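Local coordinates for GCN5-related N-acetyltransferase (Kribbella flavida, PDB 4MY0), which binds acetyl coenzyme A and probably transfers its acetyl group to an amine, possibly that of an aminoglycoside, at residues D20-V24 and E61-A65; L282-A287 and L348-A353; I291-F296 and G327-L331. Numbering follows the deposited sequence.

The three contacts run from the N-terminal GNAT domain to the C-terminal sterol carrier protein (SCP2-like) domain. Of the three, contact 1 lies nearest the bound coenzyme A analogue AC8, with the V24 side chain about 7 Å from it. Contact 2 is more remote, with the R283 side chain about 14 Å from AC8. Contact 3 is remote from the acetyl-CoA-binding residues. The centres of contacts 1 and 2 are 30 Å apart, and both reach the same large mixed sheet. Contacts 2 and 3 adjoin, with centres 13 Å apart. They touch through Y352 O and R294 NH2, 2.9 Å apart, probably a hydrogen bond. In sequence, contact 3 is nested inside the loop closed by contact 2.

Contact 1 (D20-V24 and E61-A65)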
ATOM      1  N   ASP C  20      37.902   0.392  11.882  1.00 31.33           N
ATOM      2  CA  ASP C  20      37.383  -0.758  12.626  1.00 34.08           C
ATOM      3  C   ASP C  20      36.021  -0.470  13.266  1.00 30.93           C
ATOM      4  O   ASP C  20      35.122  -1.326  13.246  1.00 28.15           O
ATOM      5  CB  ASP C  20      38.392  -1.218  13.681  1.00 39.69           C
ATOM      6  CG  ASP C  20      39.700  -1.690  13.064  1.00 53.95           C
ATOM      7  OD1 ASP C  20      39.767  -2.874  12.666  1.00 57.58           O
ATOM      8  OD2 ASP C  20      40.653  -0.877  12.970  1.00 60.68           O
ATOM      9  N   VAL C  21      35.857   0.724  13.837  1.00 23.98           N
ATOM     10  CA  VAL C  21      34.553   1.096  14.388  1.00 21.66           C
ATOM     11  C   VAL C  21      33.506   1.078  13.277  1.00 24.15           C
ATOM     12  O   VAL C  21      32.391   0.600  13.479  1.00 23.59           O
ATOM     13  CB  VAL C  21      34.591   2.473  15.064  1.00 23.96           C
ATOM     14  CG1 VAL C  21      33.177   2.913  15.449  1.00 20.78           C
ATOM     15  CG2 VAL C  21      35.502   2.429  16.298  1.00 26.34           C
ATOM     16  N   LEU C  22      33.879   1.576  12.095  1.00 26.85           N
ATOM     17  CA  LEU C  22      32.978   1.546  10.941  1.00 30.14           C
ATOM     18  C   LEU C  22      32.532   0.135  10.547  1.00 31.11           C
ATOM     19  O   LEU C  22      31.383  -0.045  10.133  1.00 28.42           O
ATOM     20  CB  LEU C  22      33.594   2.253   9.733  1.00 31.49           C
ATOM     21  CG  LEU C  22      33.528   3.774   9.804  1.00 33.62           C
ATOM     22  CD1 LEU C  22      34.275   4.386   8.636  1.00 34.62           C
ATOM     23  CD2 LEU C  22      32.083   4.237   9.820  1.00 32.16           C
ATOM     24  N   ARG C  23      33.429  -0.853  10.665  1.00 27.81           N
ATOM     25  CA  ARG C  23      33.044  -2.247  10.420  1.00 28.19           C
ATOM     26  C   ARG C  23      31.968  -2.680  11.400  1.00 26.65           C
ATOM     27  O   ARG C  23      30.962  -3.268  11.006  1.00 29.03           O
ATOM     28  CB  ARG C  23      34.235  -3.205  10.544  1.00 29.42           C
ATOM     29  CG  ARG C  23      33.875  -4.664  10.162  1.00 54.23           C
ATOM     30  CD  ARG C  23      34.596  -5.722  11.011  1.00 53.98           C
ATOM     31  NE  ARG C  23      36.038  -5.485  11.048  1.00 60.51           N
ATOM     32  CZ  ARG C  23      36.709  -5.100  12.130  1.00 57.50           C
ATOM     33  NH1 ARG C  23      36.080  -4.936  13.286  1.00 51.24           N
ATOM     34  NH2 ARG C  23      38.018  -4.898  12.061  1.00 61.53           N
ATOM     35  N   VAL C  24      32.182  -2.398  12.682  1.00 24.24           N
ATOM     36  CA  VAL C  24      31.208  -2.783  13.695  1.00 23.73           C
ATOM     37  C   VAL C  24      29.883  -2.044  13.469  1.00 22.28           C
ATOM     38  O   VAL C  24      28.800  -2.604  13.643  1.00 24.77           O
ATOM     39  CB  VAL C  24      31.730  -2.506  15.117  1.00 23.38           C
ATOM     40  CG1 VAL C  24      30.711  -2.978  16.162  1.00 17.77           C
ATOM     41  CG2 VAL C  24      33.058  -3.192  15.329  1.00 22.95           C
ATOM     42  N   GLU C  61      41.522  -6.100  18.413  1.00 37.35           N
ATOM     43  CA  GLU C  61      40.354  -5.957  17.547  1.00 36.67           C
ATOM     44  C   GLU C  61      39.255  -5.140  18.248  1.00 31.78           C
ATOM     45  O   GLU C  61      38.877  -5.449  19.388  1.00 27.60           O
ATOM     46  CB  GLU C  61      39.809  -7.331  17.162  1.00 42.75           C
ATOM     47  CG  GLU C  61      39.293  -7.417  15.740  1.00 55.30           C
ATOM     48  CD  GLU C  61      40.418  -7.557  14.721  1.00 65.90           C
ATOM     49  OE1 GLU C  61      41.215  -8.515  14.834  1.00 66.92           O
ATOM     50  OE2 GLU C  61      40.504  -6.707  13.809  1.00 70.48           O
ATOM     51  N   VAL C  62      38.747  -4.103  17.579  1.00 32.39           N
ATOM     52  CA  VAL C  62      37.638  -3.310  18.122  1.00 29.06           C
ATOM     53  C   VAL C  62      36.363  -4.143  18.054  1.00 25.86           C
ATOM     54  O   VAL C  62      36.008  -4.668  17.015  1.00 24.41           O
ATOM     55  CB  VAL C  62      37.443  -1.972  17.376  1.00 32.52           C
ATOM     56  CG1 VAL C  62      36.143  -1.300  17.823  1.00 32.23           C
ATOM     57  CG2 VAL C  62      38.635  -1.035  17.606  1.00 30.90           C
ATOM     58  N   VAL C  63      35.673  -4.264  19.174  1.00 25.09           N
ATOM     59  CA  VAL C  63      34.529  -5.171  19.269  1.00 22.77           C
ATOM     60  C   VAL C  63      33.242  -4.386  19.622  1.00 23.32           C
ATOM     61  O   VAL C  63      32.110  -4.858  19.421  1.00 21.22           O
ATOM     62  CB  VAL C  63      34.918  -6.271  20.293  1.00 35.44           C
ATOM     63  CG1 VAL C  63      33.771  -6.725  21.136  1.00 41.18           C
ATOM     64  CG2 VAL C  63      35.633  -7.428  19.579  1.00 29.44           C
ATOM     65  N   ALA C  64      33.420  -3.162  20.117  1.00 23.24           N
ATOM     66  CA  ALA C  64      32.281  -2.314  20.503  1.00 22.87           C
ATOM     67  C   ALA C  64      32.696  -0.846  20.577  1.00 22.57           C
ATOM     68  O   ALA C  64      33.880  -0.532  20.769  1.00 19.39           O
ATOM     69  CB  ALA C  64      31.691  -2.774  21.845  1.00 18.25           C
ATOM     70  N   ALA C  65      31.742   0.062  20.417  1.00 21.42           N
ATOM     71  CA  ALA C  65      32.084   1.490  20.449  1.00 23.60           C
ATOM     72  C   ALA C  65      30.866   2.347  20.763  1.00 21.84           C
ATOM     73  O   ALA C  65      29.740   1.949  20.494  1.00 17.86           O
ATOM     74  CB  ALA C  65      32.722   1.927  19.111  1.00 21.19           C
TER
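Helix segment 20-24 crosses strand segment 61-65 at -57°, with an axis separation of 8.0 Å at closest approach. This is helix-on-sheet packing in the N-terminal GNAT domain. The CA atoms of D20 and V62 are 6.1 Å apart, and those of V24 and A64 are 6.9 Å apart. Strand 61-75 is hydrogen-bonded to strands 53-58 and 78-90. V63 and A64 both face V56 across the strand pair, which is a classic beta bulge.

V62 loses the most surface here and points toward the helix. Its CB lies 3.9 Å from CB of D20, and its CG1 lies 4.1 Å from CG2 of V21. V24 CG2 is 4.4 Å from the same V62 CG1, so V62 packs against two helix valines. Further along, V21 CG1 meets A65 CB at 3.8 Å. V21 also packs on W40 of helix 34-49. V63 turns away from the helix, and its side chain lies about 5 Å from that of V90, an acetyl-CoA-binding residue.

A salt-bridge network borders this apolar packing. D20 OD1 and E61 OE2 are like charges 4.1 Å apart, and R23 NH2 bridges the two from one side, in salt bridges to both. E61 also has a long, weak ion pair with R162 of a second subunit. R23 NH2 is 2.7 Å from D20 OD1 and 3.5 Å from E61 OE2.

Contact 2 (L282-A287 and L348-A353); sequences LRLLDA and LAALYA
The end of strand 274-284 packs across helix 345-352, joining the central GNAT sheet to the SCP2-like domain. Segment 282-284 is extended. The chain then turns through L285 and D286, the N-cap of helix 287-293, and A287 is already helical. The strand and helix axes approach to 7.2 Å, with a crossing angle of 107°, so they run nearly perpendicular. The closest CA pair is R283 and A349, at 5.1 Å.

The small A349 lets the backbones come this close. Its CB is a low bump that meets the strand backbone, 3.2 Å from L282 O and 4.0 Å from R283 CA. L282 and L284 both point toward the helix, while R283 between them points away. L282 (chi1 t, chi2 p) packs by CD2 against Y352 CD2 at 3.8 Å and A353 CB at 4.2 Å. L284 (chi1 m, chi2 -142°, between wells) fills the hollow between L348, A349 and Y352. Its CG is 4.0 Å from CG of L348 (chi1 t, chi2 p), and its CD2 is 4.2 Å from A349 CA. A287 CB adds a contact to L348 CD2 at 4.2 Å.

Y352 (chi1 t, chi2 94°) is one wall of this hollow, and its OH is hydrogen-bonded to A290 O. L284 CD1 reaches Y352 CD1 at 3.7 Å. L284 CD2 makes a CH-pi contact, 4.0 Å from the Y352 ring centroid and 24° off its normal.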
ATOM      1  N   LEU C 282      16.656   9.298  29.985  1.00 21.89           N
ATOM      2  CA  LEU C 282      17.451  10.206  30.799  1.00 22.26           C
ATOM      3  C   LEU C 282      18.061   9.429  31.955  1.00 22.20           C
ATOM      4  O   LEU C 282      17.441   8.488  32.465  1.00 20.01           O
ATOM      5  CB  LEU C 282      16.542  11.291  31.376  1.00 19.83           C
ATOM      6  CG  LEU C 282      17.198  12.324  32.283  1.00 24.47           C
ATOM      7  CD1 LEU C 282      18.174  13.153  31.460  1.00 28.45           C
ATOM      8  CD2 LEU C 282      16.139  13.211  32.937  1.00 22.44           C
ATOM      9  N   ARG C 283      19.269   9.803  32.364  1.00 19.12           N
ATOM     10  CA  ARG C 283      19.831   9.298  33.620  1.00 22.23           C
ATOM     11  C   ARG C 283      20.535  10.422  34.385  1.00 22.30           C
ATOM     12  O   ARG C 283      21.219  11.243  33.773  1.00 22.17           O
ATOM     13  CB  ARG C 283      20.831   8.168  33.358  1.00 20.48           C
ATOM     14  CG  ARG C 283      21.212   7.401  34.626  1.00 21.13           C
ATOM     15  CD  ARG C 283      22.588   6.723  34.523  1.00 22.01           C
ATOM     16  NE  ARG C 283      22.667   5.556  35.409  1.00 26.35           N
ATOM     17  CZ  ARG C 283      22.801   5.622  36.735  1.00 30.15           C
ATOM     18  NH1 ARG C 283      22.872   6.800  37.349  1.00 28.49           N
ATOM     19  NH2 ARG C 283      22.855   4.506  37.455  1.00 28.68           N
ATOM     20  N   LEU C 284      20.373  10.473  35.707  1.00 21.58           N
ATOM     21  CA  LEU C 284      21.177  11.397  36.512  1.00 23.42           C
ATOM     22  C   LEU C 284      22.528  10.750  36.873  1.00 23.65           C
ATOM     23  O   LEU C 284      22.574   9.614  37.357  1.00 23.90           O
ATOM     24  CB  LEU C 284      20.450  11.827  37.792  1.00 21.97           C
ATOM     25  CG  LEU C 284      19.082  12.519  37.770  1.00 29.68           C
ATOM     26  CD1 LEU C 284      19.016  13.585  38.846  1.00 26.97           C
ATOM     27  CD2 LEU C 284      18.677  13.085  36.411  1.00 25.52           C
ATOM     28  N   LEU C 285      23.621  11.466  36.627  1.00 21.38           N
ATOM     29  CA  LEU C 285      24.957  10.983  36.990  1.00 26.39           C
ATOM     30  C   LEU C 285      25.493  11.623  38.276  1.00 30.00           C
ATOM     31  O   LEU C 285      26.302  11.018  38.989  1.00 33.55           O
ATOM     32  CB  LEU C 285      25.951  11.255  35.862  1.00 28.44           C
ATOM     33  CG  LEU C 285      25.564  10.800  34.461  1.00 30.95           C
ATOM     34  CD1 LEU C 285      26.666  11.157  33.482  1.00 28.99           C
ATOM     35  CD2 LEU C 285      25.301   9.310  34.470  1.00 31.83           C
ATOM     36  N   ASP C 286      25.072  12.862  38.539  1.00 25.39           N
ATOM     37  CA  ASP C 286      25.479  13.592  39.745  1.00 27.87           C
ATOM     38  C   ASP C 286      24.246  14.377  40.209  1.00 27.66           C
ATOM     39  O   ASP C 286      24.064  15.537  39.834  1.00 26.19           O
ATOM     40  CB  ASP C 286      26.658  14.533  39.420  1.00 27.08           C
ATOM     41  CG  ASP C 286      27.083  15.420  40.608  1.00 39.71           C
ATOM     42  OD1 ASP C 286      28.155  16.058  40.499  1.00 41.10           O
ATOM     43  OD2 ASP C 286      26.367  15.501  41.639  1.00 43.85           O
ATOM     44  N   ALA C 287      23.406  13.745  41.025  1.00 25.65           N
ATOM     45  CA  ALA C 287      22.105  14.318  41.367  1.00 26.58           C
ATOM     46  C   ALA C 287      22.137  15.698  42.039  1.00 26.31           C
ATOM     47  O   ALA C 287      21.332  16.560  41.677  1.00 28.27           O
ATOM     48  CB  ALA C 287      21.253  13.321  42.178  1.00 23.20           C
ATOM     49  N   LEU C 348      14.464   8.116  39.809  1.00 26.87           N
ATOM     50  CA  LEU C 348      15.108   9.415  39.982  1.00 26.49           C
ATOM     51  C   LEU C 348      15.087  10.222  38.671  1.00 23.39           C
ATOM     52  O   LEU C 348      14.648  11.383  38.633  1.00 23.01           O
ATOM     53  CB  LEU C 348      16.551   9.196  40.443  1.00 26.10           C
ATOM     54  CG  LEU C 348      17.362  10.457  40.687  1.00 28.12           C
ATOM     55  CD1 LEU C 348      16.700  11.269  41.783  1.00 22.38           C
ATOM     56  CD2 LEU C 348      18.811  10.098  41.032  1.00 23.99           C
ATOM     57  N   ALA C 349      15.559   9.600  37.597  1.00 21.63           N
ATOM     58  CA  ALA C 349      15.562  10.248  36.282  1.00 24.91           C
ATOM     59  C   ALA C 349      14.147  10.638  35.826  1.00 26.41           C
ATOM     60  O   ALA C 349      13.928  11.747  35.338  1.00 26.16           O
ATOM     61  CB  ALA C 349      16.228   9.349  35.248  1.00 19.67           C
ATOM     62  N   ALA C 350      13.193   9.724  35.966  1.00 22.95           N
ATOM     63  CA  ALA C 350      11.821  10.019  35.551  1.00 23.70           C
ATOM     64  C   ALA C 350      11.213  11.155  36.396  1.00 27.27           C
ATOM     65  O   ALA C 350      10.526  12.039  35.868  1.00 26.62           O
ATOM     66  CB  ALA C 350      10.956   8.771  35.618  1.00 22.29           C
ATOM     67  N   LEU C 351      11.466  11.132  37.702  1.00 27.31           N
ATOM     68  CA  LEU C 351      11.002  12.207  38.582  1.00 25.82           C
ATOM     69  C   LEU C 351      11.607  13.553  38.162  1.00 25.36           C
ATOM     70  O   LEU C 351      10.902  14.571  38.092  1.00 25.79           O
ATOM     71  CB  LEU C 351      11.362  11.898  40.040  1.00 25.72           C
ATOM     72  CG  LEU C 351      11.160  13.030  41.042  1.00 29.86           C
ATOM     73  CD1 LEU C 351       9.686  13.309  41.190  1.00 29.58           C
ATOM     74  CD2 LEU C 351      11.802  12.738  42.411  1.00 30.25           C
ATOM     75  N   TYR C 352      12.908  13.546  37.864  1.00 23.01           N
ATOM     76  CA  TYR C 352      13.625  14.746  37.418  1.00 23.27           C
ATOM     77  C   TYR C 352      13.010  15.289  36.136  1.00 25.12           C
ATOM     78  O   TYR C 352      13.001  16.501  35.900  1.00 23.75           O
ATOM     79  CB  TYR C 352      15.097  14.405  37.176  1.00 21.84           C
ATOM     80  CG  TYR C 352      15.992  15.586  36.847  1.00 23.44           C
ATOM     81  CD1 TYR C 352      16.693  16.241  37.853  1.00 25.26           C
ATOM     82  CD2 TYR C 352      16.163  16.026  35.532  1.00 22.72           C
ATOM     83  CE1 TYR C 352      17.520  17.316  37.570  1.00 24.12           C
ATOM     84  CE2 TYR C 352      17.007  17.101  35.231  1.00 21.89           C
ATOM     85  CZ  TYR C 352      17.680  17.734  36.267  1.00 25.83           C
ATOM     86  OH  TYR C 352      18.515  18.800  36.016  1.00 21.75           O
ATOM     87  N   ALA C 353      12.496  14.383  35.311  1.00 20.30           N
ATOM     88  CA  ALA C 353      11.905  14.762  34.033  1.00 26.89           C
ATOM     89  C   ALA C 353      10.452  15.222  34.159  1.00 29.32           C
ATOM     90  O   ALA C 353       9.843  15.596  33.158  1.00 33.02           O
ATOM     91  CB  ALA C 353      11.995  13.596  33.041  1.00 25.86           C
TER

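Contact 3 (I291-F296 and G327-L331)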
ATOM      1  N   ILE C 291      20.335  18.814  40.214  1.00 23.93           N
ATOM      2  CA  ILE C 291      19.284  19.573  40.880  1.00 27.42           C
ATOM      3  C   ILE C 291      19.675  21.053  40.944  1.00 29.48           C
ATOM      4  O   ILE C 291      18.858  21.936  40.669  1.00 31.05           O
ATOM      5  CB  ILE C 291      19.014  19.045  42.304  1.00 28.90           C
ATOM      6  CG1 ILE C 291      18.265  17.707  42.258  1.00 29.84           C
ATOM      7  CG2 ILE C 291      18.264  20.108  43.132  1.00 27.37           C
ATOM      8  CD1 ILE C 291      16.912  17.772  41.499  1.00 26.43           C
ATOM      9  N   ALA C 292      20.933  21.315  41.295  1.00 25.89           N
ATOM     10  CA  ALA C 292      21.431  22.681  41.417  1.00 34.16           C
ATOM     11  C   ALA C 292      21.312  23.459  40.114  1.00 32.58           C
ATOM     12  O   ALA C 292      21.117  24.669  40.133  1.00 31.58           O
ATOM     13  CB  ALA C 292      22.882  22.685  41.899  1.00 34.73           C
ATOM     14  N   ALA C 293      21.430  22.768  38.980  1.00 26.23           N
ATOM     15  CA  ALA C 293      21.405  23.453  37.685  1.00 28.66           C
ATOM     16  C   ALA C 293      20.000  23.545  37.067  1.00 33.06           C
ATOM     17  O   ALA C 293      19.794  24.290  36.106  1.00 36.25           O
ATOM     18  CB  ALA C 293      22.377  22.791  36.720  1.00 31.67           C
ATOM     19  N   ARG C 294      19.044  22.788  37.614  1.00 29.33           N
ATOM     20  CA  ARG C 294      17.688  22.739  37.070  1.00 29.78           C
ATOM     21  C   ARG C 294      16.907  24.016  37.371  1.00 30.51           C
ATOM     22  O   ARG C 294      17.104  24.635  38.413  1.00 34.53           O
ATOM     23  CB  ARG C 294      16.917  21.544  37.651  1.00 27.24           C
ATOM     24  CG  ARG C 294      15.658  21.173  36.845  1.00 24.97           C
ATOM     25  CD  ARG C 294      14.855  20.079  37.520  1.00 28.32           C
ATOM     26  NE  ARG C 294      13.911  19.394  36.621  1.00 28.95           N
ATOM     27  CZ  ARG C 294      12.706  19.868  36.302  1.00 29.57           C
ATOM     28  NH1 ARG C 294      12.307  21.037  36.790  1.00 31.43           N
ATOM     29  NH2 ARG C 294      11.892  19.183  35.497  1.00 32.03           N
ATOM     30  N   GLY C 295      16.024  24.419  36.461  1.00 25.41           N
ATOM     31  CA  GLY C 295      15.048  25.451  36.797  1.00 26.24           C
ATOM     32  C   GLY C 295      13.879  24.756  37.471  1.00 29.25           C
ATOM     33  O   GLY C 295      13.583  23.605  37.143  1.00 30.87           O
ATOM     34  N   PHE C 296      13.239  25.416  38.429  1.00 33.37           N
ATOM     35  CA  PHE C 296      12.068  24.833  39.083  1.00 34.48           C
ATOM     36  C   PHE C 296      10.866  25.751  38.918  1.00 37.87           C
ATOM     37  O   PHE C 296      11.028  26.957  38.768  1.00 35.36           O
ATOM     38  CB  PHE C 296      12.341  24.568  40.568  1.00 32.82           C
ATOM     39  CG  PHE C 296      13.248  23.396  40.808  1.00 33.49           C
ATOM     40  CD1 PHE C 296      12.723  22.120  40.962  1.00 30.62           C
ATOM     41  CD2 PHE C 296      14.627  23.560  40.854  1.00 31.62           C
ATOM     42  CE1 PHE C 296      13.555  21.030  41.160  1.00 29.50           C
ATOM     43  CE2 PHE C 296      15.467  22.467  41.055  1.00 28.63           C
ATOM     44  CZ  PHE C 296      14.931  21.209  41.212  1.00 28.28           C
ATOM     45  N   GLY C 327      12.229  29.124  42.441  1.00 38.00           N
ATOM     46  CA  GLY C 327      12.718  28.678  41.149  1.00 36.18           C
ATOM     47  C   GLY C 327      14.028  27.918  41.177  1.00 37.20           C
ATOM     48  O   GLY C 327      14.490  27.450  40.139  1.00 38.34           O
ATOM     49  N   THR C 328      14.623  27.796  42.361  1.00 37.10           N
ATOM     50  CA  THR C 328      15.934  27.168  42.519  1.00 37.87           C
ATOM     51  C   THR C 328      15.864  25.963  43.473  1.00 38.49           C
ATOM     52  O   THR C 328      15.070  25.960  44.420  1.00 41.87           O
ATOM     53  CB  THR C 328      16.969  28.227  43.004  1.00 53.33           C
ATOM     54  OG1 THR C 328      17.470  28.959  41.876  1.00 53.75           O
ATOM     55  CG2 THR C 328      18.134  27.595  43.741  1.00 54.04           C
ATOM     56  N   GLY C 329      16.668  24.932  43.218  1.00 37.04           N
ATOM     57  CA  GLY C 329      16.659  23.741  44.053  1.00 33.68           C
ATOM     58  C   GLY C 329      18.027  23.358  44.594  1.00 32.34           C
ATOM     59  O   GLY C 329      19.054  23.636  43.971  1.00 32.99           O
ATOM     60  N   GLU C 330      18.041  22.716  45.758  1.00 31.59           N
ATOM     61  CA  GLU C 330      19.273  22.179  46.322  1.00 31.86           C
ATOM     62  C   GLU C 330      19.049  20.803  46.942  1.00 35.16           C
ATOM     63  O   GLU C 330      18.041  20.571  47.612  1.00 38.18           O
ATOM     64  CB  GLU C 330      19.837  23.116  47.392  1.00 34.15           C
ATOM     65  CG  GLU C 330      21.307  22.857  47.692  1.00 41.64           C
ATOM     66  CD  GLU C 330      21.852  23.733  48.815  1.00 50.11           C
ATOM     67  OE1 GLU C 330      23.088  23.739  49.012  1.00 54.92           O
ATOM     68  OE2 GLU C 330      21.049  24.405  49.503  1.00 50.81           O
ATOM     69  N   LEU C 331      20.006  19.904  46.738  1.00 35.86           N
ATOM     70  CA  LEU C 331      19.949  18.561  47.307  1.00 34.02           C
ATOM     71  C   LEU C 331      21.111  18.361  48.283  1.00 36.55           C
ATOM     72  O   LEU C 331      22.270  18.424  47.882  1.00 35.16           O
ATOM     73  CB  LEU C 331      20.039  17.531  46.185  1.00 28.99           C
ATOM     74  CG  LEU C 331      19.536  16.121  46.456  1.00 30.69           C
ATOM     75  CD1 LEU C 331      18.020  16.142  46.616  1.00 26.28           C
ATOM     76  CD2 LEU C 331      19.959  15.189  45.323  1.00 30.01           C
TER
HETATM   77  O   HOH W   1      18.159  24.826  40.849  1.00 28.00           O
HETATM   78  O   HOH W   2      20.853  25.950  42.955  1.00 55.05           O
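I291, F296 and G329 lose the most surface in this contact. I291 lies near the end of helix 287-293. F296 is in the extended segment that follows, and G329 is on strand 328-333.

Both I291 and F296 point toward the strand. I291 CG2 rests 3.6 Å from G329 C and 3.7 Å from E330 N. Its CB lies 4.3 Å from CB of L331. The F296 ring closes on the same strand, with CD2 3.4 Å from G329 N. A CB on G329 would clash with F296 CE2 and sit tightly against I291 CG2, so glycine suits this close approach.

F296 also ties the backbones together. F296 N donates to G327 O at 2.9 Å, and G327 CA makes a CA-H...O contact with F296 O at 3.4 Å. Two waters join the segments. Water 1 accepts from G329 N at 2.8 Å and is within 2.7 Å of R294 O and 3.0 Å of I291 O. Water 2 donates to A292 O and to G329 O, each at 3.1 Å.

F296 further stacks edge-to-face with F381. This is alpha/beta packing in the SCP2-like domain, where a helix and its C-terminal continuation lie along an outermost strand of the five-stranded sheet.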